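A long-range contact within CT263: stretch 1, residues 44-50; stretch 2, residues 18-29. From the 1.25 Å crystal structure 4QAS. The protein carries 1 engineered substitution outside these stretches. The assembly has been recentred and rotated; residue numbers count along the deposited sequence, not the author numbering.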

ATOM      1  N   LEU A  44      -0.599  -8.821  13.497  1.00 22.00           N
ATOM      2  CA  LEU A  44       0.781  -8.446  13.755  1.00 23.68           C
ATOM      3  C   LEU A  44       1.541  -8.637  12.457  1.00 20.41           C
ATOM      4  O   LEU A  44       1.492  -9.716  11.845  1.00 22.68           O
ATOM      5  CB  LEU A  44       1.400  -9.344  14.819  1.00 21.30           C
ATOM      6  CG  LEU A  44       2.908  -9.174  15.075  1.00 23.37           C
ATOM      7  CD1 LEU A  44       3.185  -7.841  15.763  1.00 24.67           C
ATOM      8  CD2 LEU A  44       3.413 -10.318  15.927  1.00 26.50           C
ATOM      9  N   LEU A  45       2.242  -7.598  12.032  1.00 19.03           N
ATOM     10  CA  LEU A  45       3.024  -7.613  10.814  1.00 17.06           C
ATOM     11  C   LEU A  45       4.473  -7.306  11.172  1.00 20.00           C
ATOM     12  O   LEU A  45       4.782  -6.181  11.581  1.00 19.10           O
ATOM     13  CB  LEU A  45       2.459  -6.568   9.850  1.00 19.57           C
ATOM     14  CG  LEU A  45       3.020  -6.573   8.458  1.00 19.52           C
ATOM     15  CD1 LEU A  45       2.731  -7.901   7.759  1.00 21.94           C
ATOM     16  CD2 LEU A  45       2.402  -5.387   7.712  1.00 21.07           C
ATOM     17  N   ASP A  46       5.362  -8.290  11.011  1.00 17.51           N
ATOM     18  CA  ASP A  46       6.775  -8.113  11.303  1.00 17.26           C
ATOM     19  C   ASP A  46       7.540  -8.223   9.997  1.00 16.30           C
ATOM     20  O   ASP A  46       7.112  -8.912   9.064  1.00 18.00           O
ATOM     21  CB  ASP A  46       7.272  -9.166  12.297  1.00 19.21           C
ATOM     22  CG  ASP A  46       6.743  -8.957  13.715  1.00 20.05           C
ATOM     23  OD1 ASP A  46       6.185  -7.867  13.993  1.00 22.68           O
ATOM     24  OD2 ASP A  46       6.903  -9.896  14.513  1.00 21.51           O
ATOM     25  N   VAL A  47       8.692  -7.555   9.938  1.00 17.07           N
ATOM     26  CA  VAL A  47       9.532  -7.582   8.744  1.00 14.84           C
ATOM     27  C   VAL A  47      10.954  -7.890   9.148  1.00 16.95           C
ATOM     28  O   VAL A  47      11.512  -7.218  10.019  1.00 19.32           O
ATOM     29  CB  VAL A  47       9.485  -6.241   7.992  1.00 16.27           C
ATOM     30  CG1 VAL A  47      10.390  -6.296   6.772  1.00 17.13           C
ATOM     31  CG2 VAL A  47       8.089  -5.947   7.563  1.00 19.35           C
ATOM     32  N   MET A  48      11.554  -8.876   8.485  1.00 16.86           N
ATOM     33  CA  MET A  48      12.976  -9.165   8.599  1.00 17.32           C
ATOM     34  C   MET A  48      13.658  -9.001   7.255  1.00 15.49           C
ATOM     35  O   MET A  48      13.118  -9.381   6.220  1.00 17.15           O
ATOM     36  CB  MET A  48      13.164 -10.568   9.100  1.00 19.92           C
ATOM     37  CG  MET A  48      12.725 -10.651  10.531  1.00 24.41           C
ATOM     38  SD  MET A  48      12.858 -12.282  11.248  1.00 27.90           S
ATOM     39  CE  MET A  48      12.147 -11.997  12.869  1.00 61.33           C
ATOM     40  N   VAL A  49      14.851  -8.436   7.289  1.00 16.85           N
ATOM     41  CA  VAL A  49      15.681  -8.222   6.108  1.00 17.44           C
ATOM     42  C   VAL A  49      16.950  -9.049   6.313  1.00 17.56           C
ATOM     43  O   VAL A  49      17.684  -8.839   7.288  1.00 20.77           O
ATOM     44  CB  VAL A  49      16.011  -6.734   5.940  1.00 18.20           C
ATOM     45  CG1 VAL A  49      16.868  -6.528   4.688  1.00 22.26           C
ATOM     46  CG2 VAL A  49      14.741  -5.913   5.845  1.00 19.03           C
ATOM     47  N   LEU A  50      17.210  -9.999   5.408  1.00 19.07           N
ATOM     48  CA  LEU A  50      18.250 -10.997   5.669  1.00 18.80           C
ATOM     49  C   LEU A  50      19.650 -10.408   5.607  1.00 22.44           C
ATOM     50  O   LEU A  50      20.491 -10.717   6.445  1.00 21.97           O
ATOM     51  CB  LEU A  50      18.141 -12.175   4.695  1.00 22.87           C
ATOM     52  CG  LEU A  50      16.835 -12.958   4.795  1.00 19.93           C
ATOM     53  CD1 LEU A  50      16.837 -14.091   3.797  1.00 26.37           C
ATOM     54  CD2 LEU A  50      16.626 -13.510   6.207  1.00 25.76           C
TER
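Stretch 2 18-29: EAARTLSLFPFS

The contact between these two stretches of CT263 is an apolar packing of side chains, of a helix and the loop that follows it, against one face of a β-strand, with no hydrogen bond across it. It illustrates how the alternation of a strand sorts its side chains: with residues 44-49 extended, Leu45, Val47 and Val49 point their CA-to-CB bonds toward stretch 2, while Asp46 and Met48 point away.

The helix of stretch 2 runs in roughly the opposite sense along this row. It enters from earlier in the chain, with Ala19 beside Val49 (CA to CA 7.2 Å) and Leu23 beside Val47 (CA to CA 8.0 Å); the chain then turns, and the loop brings Phe26 and Phe28 to Leu45. The small side chain of Ala19 meets Val49 at 3.9 Å, CB to CG2. One helical turn on, Leu23 leaves its backbone sideways, yet its end approaches Val47, CD2 to CG1 4.0 Å.

Beyond the helix the aromatic rings take over. Leu45 CD2 lies over one face of the Phe26 ring in a CH-pi contact, 3.9 Å from the centroid and 3.5 Å from Phe26 CE2. Phe28 bridges two strand residues: its CZ lies 3.6 Å from Val47 CG2 and 3.8 Å from Leu45 CD2, while its ring edge meets the backbone, Phe28 CE1 to Leu45 O 3.5 Å.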

ATOM      1  N   GLU A  18      14.759  -4.395  -1.537  1.00 15.59           N
ATOM      2  CA  GLU A  18      13.509  -5.104  -1.742  1.00 14.56           C
ATOM      3  C   GLU A  18      12.454  -4.622  -0.759  1.00 13.67           C
ATOM      4  O   GLU A  18      11.287  -4.508  -1.119  1.00 13.83           O
ATOM      5  CB  GLU A  18      13.701  -6.612  -1.580  1.00 15.31           C
ATOM      6  CG  GLU A  18      14.498  -7.319  -2.700  1.00 16.29           C
ATOM      7  CD  GLU A  18      14.633  -8.822  -2.498  1.00 18.15           C
ATOM      8  OE1 GLU A  18      14.389  -9.323  -1.372  1.00 19.18           O
ATOM      9  OE2 GLU A  18      15.022  -9.536  -3.443  1.00 16.70           O
ATOM     10  N   ALA A  19      12.845  -4.434   0.501  1.00 13.65           N
ATOM     11  CA  ALA A  19      11.924  -4.128   1.587  1.00 12.79           C
ATOM     12  C   ALA A  19      11.408  -2.703   1.565  1.00 14.01           C
ATOM     13  O   ALA A  19      10.370  -2.441   2.191  1.00 14.88           O
ATOM     14  CB  ALA A  19      12.620  -4.400   2.908  1.00 14.04           C
ATOM     15  N   ALA A  20      12.106  -1.784   0.899  1.00 13.05           N
ATOM     16  CA  ALA A  20      11.926  -0.358   1.186  1.00 15.91           C
ATOM     17  C   ALA A  20      10.471   0.095   1.051  1.00 14.93           C
ATOM     18  O   ALA A  20       9.942   0.781   1.936  1.00 15.66           O
ATOM     19  CB  ALA A  20      12.843   0.457   0.279  1.00 18.00           C
ATOM     20  N   ARG A  21       9.815  -0.228  -0.063  1.00 13.97           N
ATOM     21  CA  ARG A  21       8.479   0.339  -0.265  1.00 14.83           C
ATOM     22  C   ARG A  21       7.443  -0.323   0.632  1.00 14.92           C
ATOM     23  O   ARG A  21       6.507   0.341   1.077  1.00 15.03           O
ATOM     24  CB  ARG A  21       8.077   0.310  -1.738  1.00 14.50           C
ATOM     25  CG  ARG A  21       9.001   1.126  -2.658  1.00 15.90           C
ATOM     26  CD  ARG A  21       9.128   2.598  -2.285  1.00 16.56           C
ATOM     27  NE  ARG A  21       7.849   3.197  -1.999  1.00 16.20           N
ATOM     28  CZ  ARG A  21       7.682   4.309  -1.314  1.00 17.99           C
ATOM     29  NH1 ARG A  21       8.728   5.055  -1.018  1.00 22.58           N
ATOM     30  NH2 ARG A  21       6.471   4.752  -1.015  1.00 22.94           N
ATOM     31  N   THR A  22       7.622  -1.592   0.980  1.00 14.09           N
ATOM     32  CA  THR A  22       6.727  -2.203   1.956  1.00 13.99           C
ATOM     33  C   THR A  22       6.883  -1.564   3.328  1.00 13.44           C
ATOM     34  O   THR A  22       5.890  -1.342   4.032  1.00 14.42           O
ATOM     35  CB  THR A  22       6.975  -3.706   2.026  1.00 14.50           C
ATOM     36  OG1 THR A  22       6.615  -4.294   0.763  1.00 13.28           O
ATOM     37  CG2 THR A  22       6.134  -4.346   3.115  1.00 15.93           C
ATOM     38  N   LEU A  23       8.108  -1.220   3.715  1.00 13.52           N
ATOM     39  CA  LEU A  23       8.325  -0.568   4.990  1.00 15.48           C
ATOM     40  C   LEU A  23       7.714   0.823   5.019  1.00 15.49           C
ATOM     41  O   LEU A  23       7.398   1.310   6.106  1.00 18.27           O
ATOM     42  CB  LEU A  23       9.812  -0.517   5.307  1.00 16.66           C
ATOM     43  CG  LEU A  23      10.478  -1.864   5.662  1.00 17.76           C
ATOM     44  CD1 LEU A  23      11.984  -1.714   5.685  1.00 19.65           C
ATOM     45  CD2 LEU A  23       9.965  -2.360   6.989  1.00 18.07           C
ATOM     46  N   SER A  24       7.493   1.454   3.857  1.00 14.61           N
ATOM     47  CA  SER A  24       6.805   2.738   3.814  1.00 15.61           C
ATOM     48  C   SER A  24       5.285   2.599   3.932  1.00 14.54           C
ATOM     49  O   SER A  24       4.620   3.565   4.272  1.00 15.89           O
ATOM     50  CB  SER A  24       7.185   3.456   2.517  1.00 16.85           C
ATOM     51  OG  SER A  24       6.753   4.777   2.555  1.00 19.93           O
ATOM     52  N   LEU A  25       4.728   1.433   3.635  1.00 14.66           N
ATOM     53  CA  LEU A  25       3.270   1.275   3.587  1.00 14.93           C
ATOM     54  C   LEU A  25       2.608   1.378   4.941  1.00 14.89           C
ATOM     55  O   LEU A  25       1.437   1.738   5.015  1.00 16.80           O
ATOM     56  CB  LEU A  25       2.912  -0.108   3.096  1.00 20.56           C
ATOM     57  CG  LEU A  25       3.124  -0.477   1.672  1.00 21.32           C
ATOM     58  CD1 LEU A  25       2.522  -1.907   1.514  1.00 23.53           C
ATOM     59  CD2 LEU A  25       2.452   0.509   0.761  1.00 25.83           C
ATOM     60  N   PHE A  26       3.304   0.991   6.017  1.00 16.90           N
ATOM     61  CA  PHE A  26       2.766   0.974   7.365  1.00 17.07           C
ATOM     62  C   PHE A  26       3.722   1.717   8.281  1.00 16.43           C
ATOM     63  O   PHE A  26       4.934   1.753   8.004  1.00 19.44           O
ATOM     64  CB  PHE A  26       2.597  -0.470   7.880  1.00 18.61           C
ATOM     65  CG  PHE A  26       1.753  -1.320   7.009  1.00 19.58           C
ATOM     66  CD1 PHE A  26       0.370  -1.249   7.082  1.00 19.27           C
ATOM     67  CD2 PHE A  26       2.323  -2.182   6.130  1.00 19.12           C
ATOM     68  CE1 PHE A  26      -0.412  -2.035   6.266  1.00 24.75           C
ATOM     69  CE2 PHE A  26       1.556  -2.969   5.321  1.00 19.28           C
ATOM     70  CZ  PHE A  26       0.170  -2.892   5.400  1.00 21.07           C
ATOM     71  N   PRO A  27       3.237   2.261   9.355  1.00 19.05           N
ATOM     72  CA  PRO A  27       4.115   2.987  10.303  1.00 20.15           C
ATOM     73  C   PRO A  27       4.837   2.013  11.232  1.00 20.38           C
ATOM     74  O   PRO A  27       4.587   1.935  12.432  1.00 22.29           O
ATOM     75  CB  PRO A  27       3.135   3.922  11.028  1.00 22.78           C
ATOM     76  CG  PRO A  27       1.846   3.199  10.988  1.00 25.27           C
ATOM     77  CD  PRO A  27       1.812   2.483   9.683  1.00 20.05           C
ATOM     78  N   PHE A  28       5.750   1.240  10.649  1.00 20.47           N
ATOM     79  CA  PHE A  28       6.550   0.288  11.410  1.00 19.52           C
ATOM     80  C   PHE A  28       7.435   1.006  12.414  1.00 22.16           C
ATOM     81  O   PHE A  28       7.827   2.163  12.229  1.00 24.83           O
ATOM     82  CB  PHE A  28       7.475  -0.473  10.467  1.00 18.68           C
ATOM     83  CG  PHE A  28       6.788  -1.494   9.598  1.00 15.58           C
ATOM     84  CD1 PHE A  28       6.451  -2.733  10.094  1.00 16.26           C
ATOM     85  CD2 PHE A  28       6.509  -1.228   8.277  1.00 17.66           C
ATOM     86  CE1 PHE A  28       5.835  -3.669   9.310  1.00 16.79           C
ATOM     87  CE2 PHE A  28       5.899  -2.175   7.478  1.00 15.67           C
ATOM     88  CZ  PHE A  28       5.572  -3.393   7.993  1.00 16.37           C
ATOM     89  N   SER A  29       7.779   0.294  13.473  1.00 21.57           N
ATOM     90  CA  SER A  29       8.787   0.730  14.423  1.00 24.60           C
ATOM     91  C   SER A  29       9.836  -0.366  14.542  1.00 23.89           C
ATOM     92  O   SER A  29       9.570  -1.531  14.244  1.00 25.04           O
ATOM     93  CB  SER A  29       8.166   1.018  15.788  1.00 35.09           C
ATOM     94  OG  SER A  29       7.518  -0.128  16.303  1.00 37.64           O
TER